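Side-chain contacts in endoglucanase (Uncultured bacterium, PDB 3X17), which probably hydrolyses internal beta-1,4-glucosidic bonds of cellulose, as a family 9 endoglucanase with an N-terminal Ig-like domain: residues Pro114-Arg117 / Asp118-Tyr121; Ala188-Ala191 / Ala192-Lys196; Gln203-Ala206 / Asp207-His211; Trp282-Ala285 / Ala286-Phe289; Val550-Ala553 / Ala554-Ser558. All coordinates share one frame; numbering follows the deposited sequence.

Contact 1. Residues Pro114-Arg117 / Asp118-Tyr121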
loop_
_atom_site.group_PDB
_atom_site.type_symbol
_atom_site.label_atom_id
_atom_site.label_comp_id
_atom_site.label_asym_id
_atom_site.label_seq_id
_atom_site.Cartn_x
_atom_site.Cartn_y
_atom_site.Cartn_z
ATOM N N PRO A 114 21.391 -2.569 5.085
ATOM C CA PRO A 114 20.281 -1.609 5.146
ATOM C C PRO A 114 19.242 -1.884 4.039
ATOM O O PRO A 114 19.021 -1.063 3.150
ATOM C CB PRO A 114 20.978 -0.270 4.948
ATOM C CG PRO A 114 22.150 -0.605 4.030
ATOM C CD PRO A 114 22.598 -1.995 4.453
ATOM N N VAL A 115 18.628 -3.061 4.082
ATOM C CA VAL A 115 17.942 -3.565 2.904
ATOM C C VAL A 115 16.664 -2.786 2.566
ATOM O O VAL A 115 16.189 -2.851 1.439
ATOM C CB VAL A 115 17.621 -5.062 3.035
ATOM C CG1 VAL A 115 18.929 -5.859 3.188
ATOM C CG2 VAL A 115 16.679 -5.313 4.226
ATOM N N TYR A 116 16.097 -2.072 3.534
ATOM C CA TYR A 116 14.814 -1.445 3.283
ATOM C C TYR A 116 14.982 -0.087 2.645
ATOM O O TYR A 116 14.000 0.522 2.250
ATOM C CB TYR A 116 13.940 -1.388 4.532
ATOM C CG TYR A 116 13.359 -2.748 4.822
ATOM C CD1 TYR A 116 12.490 -3.335 3.918
ATOM C CD2 TYR A 116 13.844 -3.532 5.885
ATOM C CE1 TYR A 116 12.066 -4.655 4.070
ATOM C CE2 TYR A 116 13.353 -4.822 6.104
ATOM C CZ TYR A 116 12.493 -5.388 5.159
ATOM O OH TYR A 116 11.996 -6.654 5.327
ATOM N N ARG A 117 16.233 0.341 2.473
ATOM C CA ARG A 117 16.507 1.521 1.667
ATOM C C ARG A 117 16.227 1.237 0.198
ATOM O O ARG A 117 15.660 2.065 -0.499
ATOM C CB ARG A 117 17.952 1.999 1.861
ATOM C CG ARG A 117 18.129 2.846 3.120
ATOM C CD ARG A 117 19.571 3.316 3.314
ATOM N NE ARG A 117 19.765 3.831 4.668
ATOM C CZ ARG A 117 20.933 3.860 5.304
ATOM N NH1 ARG A 117 22.038 3.404 4.711
ATOM N NH2 ARG A 117 20.989 4.333 6.546
ATOM N N ASP A 118 16.648 0.070 -0.269
ATOM C CA ASP A 118 16.405 -0.331 -1.641
ATOM C C ASP A 118 14.950 -0.722 -1.865
ATOM O O ASP A 118 14.419 -0.492 -2.941
ATOM C CB ASP A 118 17.325 -1.490 -2.034
ATOM C CG ASP A 118 18.791 -1.118 -1.928
ATOM O OD1 ASP A 118 19.185 -0.067 -2.484
ATOM O OD2 ASP A 118 19.491 -1.772 -1.142
ATOM N N VAL A 119 14.346 -1.385 -0.884
ATOM C CA VAL A 119 12.913 -1.712 -0.970
ATOM C C VAL A 119 12.084 -0.418 -1.072
ATOM O O VAL A 119 11.262 -0.269 -1.975
ATOM C CB VAL A 119 12.425 -2.523 0.254
ATOM C CG1 VAL A 119 10.918 -2.640 0.246
ATOM C CG2 VAL A 119 13.052 -3.881 0.268
ATOM N N LEU A 120 12.269 0.478 -0.108
ATOM C CA LEU A 120 11.652 1.815 -0.136
ATOM C C LEU A 120 11.815 2.514 -1.493
ATOM O O LEU A 120 10.851 3.035 -2.048
ATOM C CB LEU A 120 12.238 2.703 0.962
ATOM C CG LEU A 120 11.662 4.110 1.091
ATOM C CD1 LEU A 120 10.130 4.065 1.279
ATOM C CD2 LEU A 120 12.344 4.890 2.255
ATOM N N TYR A 121 13.048 2.548 -2.000
ATOM C CA TYR A 121 13.349 3.141 -3.307
ATOM C C TYR A 121 12.439 2.564 -4.398
ATOM O O TYR A 121 11.843 3.292 -5.175
ATOM C CB TYR A 121 14.819 2.875 -3.669
ATOM C CG TYR A 121 15.244 3.389 -5.031
ATOM C CD1 TYR A 121 15.595 4.720 -5.218
ATOM C CD2 TYR A 121 15.355 2.527 -6.122
ATOM C CE1 TYR A 121 15.982 5.198 -6.477
ATOM C CE2 TYR A 121 15.782 2.983 -7.388
ATOM C CZ TYR A 121 16.108 4.317 -7.544
ATOM O OH TYR A 121 16.514 4.790 -8.773
#
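Tyr116 O and Arg117 O take the amide hydrogens of Leu120 and Tyr121 in the first firm i to i+4 bonds of helix 115-130 (2.9 Å from Leu120 N to Tyr116 O), whereas the bond from Val119 N to Val115 O is weak at 3.3 Å. Pro114, which has no amide hydrogen to give, stands just before this first turn, and its carbonyl O accepts from Arg117 N. Tyr116 and Val119, about one turn apart, lie side by side and point the same way, the ring atom CD1 of Tyr116 resting 3.7 Å from CG2 of Val119. That methyl is anti to Val119's own carbonyl carbon, the CG1 branch being anti to the backbone N (chi1 171°), and the fork thus sets CG2 against the ring and also 3.5 Å from Val115 O. Another methyl, CG2 of Val115, sits over one face of the Tyr116 ring near its rim. Branched valines suit this stripe because they pack against a flat ring without long flexible chains; Arg117 and Asp118 take the exposed flank. The buried side faces helix 543-558, where Tyr116 touches Phe556, Val119 touches Ala553 and Leu120 reaches Val550 and Ala554, while helix 456-469 adds Leu463 and Leu466 beside Tyr116.

Contact 2. Residues Ala188-Ala191 / Ala192-Lys196; sequences AVTA and AQLLK
Val189 O is gripped twice by Gln193, once by its backbone N at 3.1 Å and once by its side-chain NE2 at 3.0 Å. The two donors come from opposite faces of the carbonyl plane, and NE2 stands well above it, 62° out, while the acceptor lies in the plane of the glutamine amide. With CG anti to its own carbonyl carbon (chi1 -69°) and an extended chain beyond, the side chain of Gln193 runs back along the helix beside Val189 to make the second bond. A leucine in its place would probably leave Val189 O with only the backbone N of these two donors. The i to i+4 bonding continues with Leu194 N to Thr190 O, nearly in line with the carbonyl bond at 3.0 Å. Helix 184-200, which carries all of this, belongs to the (alpha/alpha)6 barrel, and its residues here are buried. Small Ala188, Ala191 and Ala192 permit close neighbours on their side: Leu230 of helix 221-235 touches Ala191 and Met284 of helix 272-288 touches Ala192. Leu195 folds CG to 3.4 Å from Ala191 O and then meets Val226 and Ile288, and Leu194 packs on Val550 of helix 543-558.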
loop_
_atom_site.group_PDB
_atom_site.type_symbol
_atom_site.label_atom_id
_atom_site.label_comp_id
_atom_site.label_asym_id
_atom_site.label_seq_id
_atom_site.Cartn_x
_atom_site.Cartn_y
_atom_site.Cartn_z
ATOM N N ALA A 188 -6.324 9.683 -3.754
ATOM C CA ALA A 188 -6.342 10.518 -2.565
ATOM C C ALA A 188 -5.826 9.775 -1.327
ATOM O O ALA A 188 -4.933 10.277 -0.630
ATOM C CB ALA A 188 -7.740 11.125 -2.343
ATOM N N VAL A 189 -6.227 8.518 -1.132
ATOM C CA VAL A 189 -5.741 7.787 0.058
ATOM C C VAL A 189 -4.282 7.395 -0.114
ATOM O O VAL A 189 -3.568 7.165 0.869
ATOM C CB VAL A 189 -6.587 6.524 0.405
ATOM C CG1 VAL A 189 -8.044 6.875 0.598
ATOM C CG2 VAL A 189 -6.395 5.383 -0.617
ATOM N N THR A 190 -3.883 7.171 -1.364
ATOM C CA THR A 190 -2.506 6.839 -1.667
ATOM C C THR A 190 -1.629 8.042 -1.351
ATOM O O THR A 190 -0.657 7.928 -0.607
ATOM C CB THR A 190 -2.362 6.479 -3.168
ATOM O OG1 THR A 190 -2.981 5.208 -3.391
ATOM C CG2 THR A 190 -0.882 6.392 -3.579
ATOM N N ALA A 191 -2.023 9.219 -1.828
ATOM C CA ALA A 191 -1.211 10.417 -1.586
ATOM C C ALA A 191 -1.094 10.715 -0.078
ATOM O O ALA A 191 -0.002 11.029 0.434
ATOM C CB ALA A 191 -1.778 11.599 -2.325
ATOM N N ALA A 192 -2.206 10.545 0.630
ATOM C CA ALA A 192 -2.241 10.755 2.097
ATOM C C ALA A 192 -1.259 9.831 2.782
ATOM O O ALA A 192 -0.600 10.234 3.734
ATOM C CB ALA A 192 -3.641 10.509 2.648
ATOM N N GLN A 193 -1.217 8.572 2.349
ATOM C CA GLN A 193 -0.354 7.600 2.990
ATOM C C GLN A 193 1.137 7.818 2.684
ATOM O O GLN A 193 1.975 7.685 3.566
ATOM C CB GLN A 193 -0.784 6.160 2.698
ATOM C CG GLN A 193 -2.086 5.737 3.328
ATOM C CD GLN A 193 -2.531 4.348 2.863
ATOM O OE1 GLN A 193 -2.225 3.340 3.494
ATOM N NE2 GLN A 193 -3.287 4.302 1.774
ATOM N N LEU A 194 1.476 8.208 1.464
ATOM C CA LEU A 194 2.862 8.616 1.207
ATOM C C LEU A 194 3.228 9.834 2.058
ATOM O O LEU A 194 4.339 9.928 2.598
ATOM C CB LEU A 194 3.099 8.893 -0.284
ATOM C CG LEU A 194 2.736 7.760 -1.261
ATOM C CD1 LEU A 194 2.978 8.241 -2.714
ATOM C CD2 LEU A 194 3.515 6.439 -1.008
ATOM N N LEU A 195 2.277 10.740 2.230
ATOM C CA LEU A 195 2.553 11.954 2.979
ATOM C C LEU A 195 2.886 11.589 4.422
ATOM O O LEU A 195 3.798 12.158 5.028
ATOM C CB LEU A 195 1.344 12.902 2.965
ATOM C CG LEU A 195 1.232 13.858 1.772
ATOM C CD1 LEU A 195 -0.127 14.546 1.834
ATOM C CD2 LEU A 195 2.351 14.910 1.765
ATOM N N LYS A 196 2.141 10.632 4.965
ATOM C CA LYS A 196 2.299 10.227 6.362
ATOM C C LYS A 196 3.612 9.493 6.552
ATOM O O LYS A 196 4.236 9.604 7.601
ATOM C CB LYS A 196 1.131 9.310 6.751
ATOM C CG LYS A 196 0.863 9.231 8.219
ATOM C CD LYS A 196 0.608 10.614 8.821
ATOM C CE LYS A 196 0.962 10.575 10.310
ATOM N NZ LYS A 196 1.015 11.967 10.863
#

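Contact 3. Residues Gln203-Ala206 / Asp207-His211; sequences QAFA and DGQLH. With CA (calcium ion), chain D.
Gln209 folds back over the type II turn Ala206-Gln209 to meet Phe205, its OE1 lying 3.4 Å from CD1 at the ring edge, near the ring plane. This is the close-packed part: the amide plane stands 71° from the ring, and CB of Gln209 presses to 3.2 Å from Ala206 O. An extended chain with CG anti to the backbone N (chi1 -179°) carries the amide back this far, with NE2 3.1 Å from Ala204 O. The turn is closed by Gln209 N to Ala206 O at 3.1 Å, and one water donates to both Ala206 O and Gln209 OE1, the latter at 2.7 Å. Were this glutamine an alanine, the water would probably lose one of its two acceptors and a gap is likely to open beside the Phe205 edge. Ala206 forms the looser, exposed side. Asp207 is firmly held: OD1 binds the calcium ion at 2.5 Å and accepts from Gly216 N, OD2 from Gly218 N. Glu214, Asn217, Val219, Asp221 and Asp224 complete the site. Gly208, following Asp207, has a positive phi (83°), which favours glycine. The loop links helices 184-200 and 221-235; Phe205 enters between Val550 and Ala554 of helix 543-558 and Leu120 of helix 115-130.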
loop_
_atom_site.group_PDB
_atom_site.type_symbol
_atom_site.label_atom_id
_atom_site.label_comp_id
_atom_site.label_asym_id
_atom_site.label_seq_id
_atom_site.Cartn_x
_atom_site.Cartn_y
_atom_site.Cartn_z
ATOM N N GLN A 203 13.656 11.294 7.593
ATOM C CA GLN A 203 15.079 10.996 7.424
ATOM C C GLN A 203 15.299 9.849 6.415
ATOM O O GLN A 203 16.377 9.737 5.818
ATOM C CB GLN A 203 15.773 10.723 8.782
ATOM C CG GLN A 203 15.256 9.494 9.554
ATOM C CD GLN A 203 13.844 9.680 10.161
ATOM O OE1 GLN A 203 13.154 10.660 9.886
ATOM N NE2 GLN A 203 13.436 8.740 11.006
ATOM N N ALA A 204 14.234 9.104 6.104
ATOM C CA ALA A 204 14.325 8.125 5.011
ATOM C C ALA A 204 14.157 8.733 3.606
ATOM O O ALA A 204 14.420 8.082 2.609
ATOM C CB ALA A 204 13.368 6.974 5.231
ATOM N N PHE A 205 13.858 10.021 3.527
ATOM C CA PHE A 205 13.432 10.608 2.254
ATOM C C PHE A 205 14.210 11.887 1.912
ATOM O O PHE A 205 13.927 12.953 2.466
ATOM C CB PHE A 205 11.943 10.960 2.328
ATOM C CG PHE A 205 11.034 9.776 2.415
ATOM C CD1 PHE A 205 10.763 9.010 1.297
ATOM C CD2 PHE A 205 10.350 9.506 3.591
ATOM C CE1 PHE A 205 9.862 7.939 1.366
ATOM C CE2 PHE A 205 9.464 8.442 3.669
ATOM C CZ PHE A 205 9.181 7.699 2.544
ATOM N N ALA A 206 15.050 11.833 0.887
ATOM C CA ALA A 206 15.814 13.009 0.498
ATOM C C ALA A 206 15.427 13.581 -0.871
ATOM O O ALA A 206 14.930 12.867 -1.739
ATOM C CB ALA A 206 17.339 12.707 0.568
ATOM N N ASP A 207 15.751 14.852 -1.087
ATOM C CA ASP A 207 15.872 15.381 -2.445
ATOM C C ASP A 207 16.822 14.486 -3.234
ATOM O O ASP A 207 17.860 14.057 -2.711
ATOM C CB ASP A 207 16.375 16.834 -2.417
ATOM C CG ASP A 207 16.302 17.506 -3.776
ATOM O OD1 ASP A 207 15.635 16.981 -4.688
ATOM O OD2 ASP A 207 16.943 18.561 -3.951
ATOM N N GLY A 208 16.405 14.124 -4.448
ATOM C CA GLY A 208 17.220 13.335 -5.370
ATOM C C GLY A 208 17.159 11.851 -5.101
ATOM O O GLY A 208 17.640 11.059 -5.900
ATOM N N GLN A 209 16.554 11.458 -3.985
ATOM C CA GLN A 209 16.393 10.033 -3.658
ATOM C C GLN A 209 15.892 9.141 -4.804
ATOM O O GLN A 209 16.350 8.000 -4.961
ATOM C CB GLN A 209 15.503 9.831 -2.440
ATOM C CG GLN A 209 15.336 8.329 -2.061
ATOM C CD GLN A 209 14.250 8.122 -1.031
ATOM O OE1 GLN A 209 13.385 8.978 -0.855
ATOM N NE2 GLN A 209 14.302 6.996 -0.321
ATOM N N LEU A 210 14.939 9.635 -5.592
ATOM C CA LEU A 210 14.133 8.743 -6.415
ATOM C C LEU A 210 14.455 8.858 -7.899
ATOM O O LEU A 210 13.764 8.274 -8.742
ATOM C CB LEU A 210 12.632 8.990 -6.166
ATOM C CG LEU A 210 12.201 8.627 -4.745
ATOM C CD1 LEU A 210 10.715 8.986 -4.452
ATOM C CD2 LEU A 210 12.499 7.150 -4.474
ATOM N N HIS A 211 15.517 9.603 -8.210
ATOM C CA HIS A 211 15.930 9.809 -9.593
ATOM C C HIS A 211 14.752 10.198 -10.465
ATOM O O HIS A 211 14.390 9.489 -11.409
ATOM C CB HIS A 211 16.623 8.560 -10.109
ATOM C CG HIS A 211 17.829 8.189 -9.302
ATOM N ND1 HIS A 211 17.986 6.946 -8.726
ATOM C CD2 HIS A 211 18.852 8.948 -8.838
ATOM C CE1 HIS A 211 19.111 6.923 -8.033
ATOM N NE2 HIS A 211 19.656 8.124 -8.083
HETATM CA CA CA D . 13.234 16.808 -5.360
HETATM O O HOH W 1 12.355 11.439 -1.247
#

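Contact 4. Residues Trp282-Ala285 / Ala286-Phe289; sequences WAMA and ARIF
Trp282 O receives the amide of Ala286 at 2.9 Å, continuing the run of i to i+4 bonds of helix 272-288, while its indole leads off to stack with Phe234. Ala283 has a small side chain that suits the close approach of Ala304 from helix 294-312. Its carbonyl O takes only a weak bond from Arg287 N, but a water donates to it at 3.0 Å and accepts a weak bond from NH2 of Arg287, tying the guanidinium back to the backbone. Met284 comes next in this helix, part of the (alpha/alpha)6 barrel, and lies side by side with Arg287. Its CG is 3.9 Å from NH2 of Arg287, and its CA stands over one guanidinium face, toward the rim. The arginine reaches this position through bends at chi2 and chi3 (chi3 -47°), and its charge is met by Glu346 and Glu199 in salt bridges. Beyond, the flexible thioether of Met284 fits among Ala192, Leu195 and Trp342. Ile288 N binds Met284 O, whose oxygen also lies 3.5 Å from CG1 of the isoleucine. Ala285, last of the four, offers CB to CD1 of Phe289 at 3.7 Å, and its O lies in the ring plane at the edge, while Phe289 N bonds to that oxygen at 2.8 Å.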
loop_
_atom_site.group_PDB
_atom_site.type_symbol
_atom_site.label_atom_id
_atom_site.label_comp_id
_atom_site.label_asym_id
_atom_site.label_seq_id
_atom_site.Cartn_x
_atom_site.Cartn_y
_atom_site.Cartn_z
ATOM N N TRP A 282 -5.304 17.039 0.571
ATOM C CA TRP A 282 -4.848 18.407 0.349
ATOM C C TRP A 282 -4.527 19.124 1.670
ATOM O O TRP A 282 -3.606 19.934 1.719
ATOM C CB TRP A 282 -5.909 19.235 -0.365
ATOM C CG TRP A 282 -6.059 18.944 -1.810
ATOM C CD1 TRP A 282 -5.071 18.579 -2.694
ATOM C CD2 TRP A 282 -7.275 19.007 -2.567
ATOM N NE1 TRP A 282 -5.616 18.359 -3.939
ATOM C CE2 TRP A 282 -6.953 18.669 -3.904
ATOM C CE3 TRP A 282 -8.610 19.269 -2.236
ATOM C CZ2 TRP A 282 -7.917 18.609 -4.912
ATOM C CZ3 TRP A 282 -9.579 19.189 -3.247
ATOM C CH2 TRP A 282 -9.225 18.891 -4.561
ATOM N N ALA A 283 -5.397 18.992 2.662
ATOM C CA ALA A 283 -5.130 19.636 3.964
ATOM C C ALA A 283 -3.876 19.057 4.626
ATOM O O ALA A 283 -3.100 19.785 5.240
ATOM C CB ALA A 283 -6.318 19.517 4.891
ATOM N N MET A 284 -3.692 17.739 4.543
ATOM C CA MET A 284 -2.401 17.155 4.898
ATOM C C MET A 284 -1.213 17.793 4.170
ATOM O O MET A 284 -0.169 17.987 4.755
ATOM C CB MET A 284 -2.399 15.643 4.686
ATOM C CG MET A 284 -3.178 14.905 5.742
ATOM S SD MET A 284 -3.396 13.179 5.285
ATOM C CE MET A 284 -1.797 12.532 5.789
ATOM N N ALA A 285 -1.331 17.990 2.863
ATOM C CA ALA A 285 -0.202 18.495 2.079
ATOM C C ALA A 285 0.076 19.931 2.481
ATOM O O ALA A 285 1.228 20.391 2.432
ATOM C CB ALA A 285 -0.504 18.419 0.579
ATOM N N ALA A 286 -0.991 20.653 2.819
ATOM C CA ALA A 286 -0.846 22.038 3.254
ATOM C C ALA A 286 0.069 22.106 4.484
ATOM O O ALA A 286 0.882 23.017 4.603
ATOM C CB ALA A 286 -2.212 22.656 3.552
ATOM N N ARG A 287 -0.049 21.146 5.367
ATOM C CA ARG A 287 0.738 21.106 6.563
ATOM C C ARG A 287 2.136 20.660 6.227
ATOM O O ARG A 287 3.079 21.191 6.714
ATOM C CB ARG A 287 0.110 20.164 7.588
ATOM C CG ARG A 287 1.004 19.737 8.714
ATOM C CD ARG A 287 0.836 18.284 9.047
ATOM N NE ARG A 287 -0.549 17.972 9.146
ATOM C CZ ARG A 287 -1.110 16.792 8.958
ATOM N NH1 ARG A 287 -0.421 15.729 8.682
ATOM N NH2 ARG A 287 -2.399 16.706 9.083
ATOM N N ILE A 288 2.253 19.678 5.375
ATOM C CA ILE A 288 3.530 19.026 5.194
ATOM C C ILE A 288 4.442 19.789 4.220
ATOM O O ILE A 288 5.671 19.753 4.365
ATOM C CB ILE A 288 3.331 17.543 4.787
ATOM C CG1 ILE A 288 2.821 16.731 5.970
ATOM C CG2 ILE A 288 4.597 16.924 4.283
ATOM C CD1 ILE A 288 2.268 15.381 5.564
ATOM N N PHE A 289 3.862 20.473 3.230
ATOM C CA PHE A 289 4.680 21.112 2.177
ATOM C C PHE A 289 5.100 22.498 2.628
ATOM O O PHE A 289 5.785 23.192 1.889
ATOM C CB PHE A 289 3.906 21.257 0.848
ATOM C CG PHE A 289 3.990 20.059 -0.042
ATOM C CD1 PHE A 289 3.125 18.986 0.139
ATOM C CD2 PHE A 289 4.914 20.019 -1.094
ATOM C CE1 PHE A 289 3.215 17.851 -0.670
ATOM C CE2 PHE A 289 5.008 18.887 -1.912
ATOM C CZ PHE A 289 4.130 17.816 -1.715
HETATM O O HOH W 2 -3.364 19.223 8.145
#

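Contact 5. Residues Val550-Ala553 / Ala554-Ser558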
loop_
_atom_site.group_PDB
_atom_site.type_symbol
_atom_site.label_atom_id
_atom_site.label_comp_id
_atom_site.label_asym_id
_atom_site.label_seq_id
_atom_site.Cartn_x
_atom_site.Cartn_y
_atom_site.Cartn_z
ATOM N N VAL A 550 5.239 1.478 1.034
ATOM C CA VAL A 550 6.167 2.584 1.232
ATOM C C VAL A 550 6.170 3.020 2.710
ATOM O O VAL A 550 7.231 3.263 3.265
ATOM C CB VAL A 550 5.807 3.815 0.342
ATOM C CG1 VAL A 550 6.532 5.096 0.835
ATOM C CG2 VAL A 550 6.159 3.537 -1.118
ATOM N N PHE A 551 4.995 3.047 3.359
ATOM C CA PHE A 551 4.937 3.394 4.791
ATOM C C PHE A 551 5.726 2.442 5.693
ATOM O O PHE A 551 6.619 2.870 6.449
ATOM C CB PHE A 551 3.494 3.537 5.286
ATOM C CG PHE A 551 3.390 4.027 6.720
ATOM C CD1 PHE A 551 3.429 3.133 7.781
ATOM C CD2 PHE A 551 3.289 5.383 7.001
ATOM C CE1 PHE A 551 3.334 3.576 9.093
ATOM C CE2 PHE A 551 3.209 5.831 8.305
ATOM C CZ PHE A 551 3.214 4.924 9.354
ATOM N N VAL A 552 5.460 1.149 5.563
ATOM C CA VAL A 552 6.079 0.190 6.462
ATOM C C VAL A 552 7.574 0.061 6.171
ATOM O O VAL A 552 8.395 0.060 7.094
ATOM C CB VAL A 552 5.352 -1.184 6.469
ATOM C CG1 VAL A 552 6.002 -2.120 7.473
ATOM C CG2 VAL A 552 3.896 -0.992 6.853
ATOM N N ALA A 553 7.927 0.155 4.891
ATOM C CA ALA A 553 9.310 0.062 4.481
ATOM C C ALA A 553 10.082 1.266 5.029
ATOM O O ALA A 553 11.246 1.127 5.475
ATOM C CB ALA A 553 9.413 0.007 2.967
ATOM N N ALA A 554 9.447 2.437 4.994
ATOM C CA ALA A 554 10.112 3.652 5.476
ATOM C C ALA A 554 10.415 3.574 6.989
ATOM O O ALA A 554 11.475 4.010 7.436
ATOM C CB ALA A 554 9.288 4.889 5.152
ATOM N N HIS A 555 9.509 2.975 7.760
ATOM C CA HIS A 555 9.782 2.708 9.165
ATOM C C HIS A 555 11.097 1.931 9.363
ATOM O O HIS A 555 11.930 2.292 10.194
ATOM C CB HIS A 555 8.626 1.965 9.831
ATOM C CG HIS A 555 8.859 1.698 11.293
ATOM N ND1 HIS A 555 8.412 2.544 12.289
ATOM C CD2 HIS A 555 9.555 0.714 11.918
ATOM C CE1 HIS A 555 8.810 2.084 13.462
ATOM N NE2 HIS A 555 9.504 0.978 13.267
ATOM N N PHE A 556 11.302 0.879 8.584
ATOM C CA PHE A 556 12.471 0.060 8.792
ATOM C C PHE A 556 13.717 0.539 8.044
ATOM O O PHE A 556 14.819 0.082 8.331
ATOM C CB PHE A 556 12.139 -1.398 8.511
ATOM C CG PHE A 556 11.224 -2.004 9.541
ATOM C CD1 PHE A 556 11.707 -2.330 10.795
ATOM C CD2 PHE A 556 9.858 -2.087 9.318
ATOM C CE1 PHE A 556 10.869 -2.873 11.758
ATOM C CE2 PHE A 556 9.019 -2.629 10.266
ATOM C CZ PHE A 556 9.539 -3.051 11.493
ATOM N N ALA A 557 13.567 1.533 7.175
ATOM C CA ALA A 557 14.703 2.126 6.478
ATOM C C ALA A 557 15.332 3.213 7.338
ATOM O O ALA A 557 16.433 3.655 7.061
ATOM C CB ALA A 557 14.269 2.731 5.160
ATOM N N SER A 558 14.614 3.685 8.326
ATOM C CA SER A 558 15.137 4.788 9.070
ATOM C C SER A 558 15.546 4.445 10.499
ATOM O O SER A 558 16.421 5.057 11.062
ATOM C CB SER A 558 14.153 5.942 9.044
ATOM O OG SER A 558 12.924 5.533 9.508
#
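Helix 543-558, the last helix of the (alpha/alpha)6 barrel domain, carries this contact in its final turns. Val552 and Phe556 lie side by side one turn apart, CG1 of the valine 4.1 Å from CE2 of the ring. Phe556 holds CG anti to its own carbonyl carbon (chi1 -70°), which lays the ring back along the helix and brings CD2 to 3.4 Å from Val552 O. His555 takes another rotation, CG anti to the backbone N (chi1 -179°), and its CD2 sits 3.6 Å above the Phe556 ring plane, over the centre. The imidazole is fixed beyond the contact by Tyr201, bonded to ND1, and more weakly by Glu459 at NE2. Small Ala553 and Ala554 suit places where other parts press in, Val119 touching the first, Phe205 and Tyr201 the second. In the backbone, Ala554 N gives Val550 O a bond of 2.9 Å and His555 N one to Phe551 O of 3.2 Å, but Phe556 N and Ala557 N make only weak bonds to Val552 O and Ala553 O. Ser558 then turns its hydroxyl back, OG donating to Ala554 O at 3.0 Å. As the amide bonds weaken near the chain end, this hydroxyl supplies a further grip on the last turn, and the two ring nitrogens of the buried His555 are both provided with partners.

How the contacts relate
All five contacts are local and come in series along the chain, so none nests within or crosses another. Contact 1 opens helix 115-130, contact 2 lies along helix 184-200, and contact 3 closes a tight turn in the calcium-binding loop before helix 221-235. Contact 4 lies in the C-terminal part of helix 272-288 and contact 5 in that of helix 543-558, far on in sequence yet touching contacts 1, 2 and 3. Contacts 1 and 3 also meet directly, Tyr121 OH lying 2.6 Å from His211 ND1 in a probable hydrogen bond. Contact 4 joins the group through contact 2, with CE of Met284 3.3 Å from Ala192 O. Together they tie helices 115-130, 184-200, 272-288 and 543-558 and the calcium-binding loop that holds Asp207.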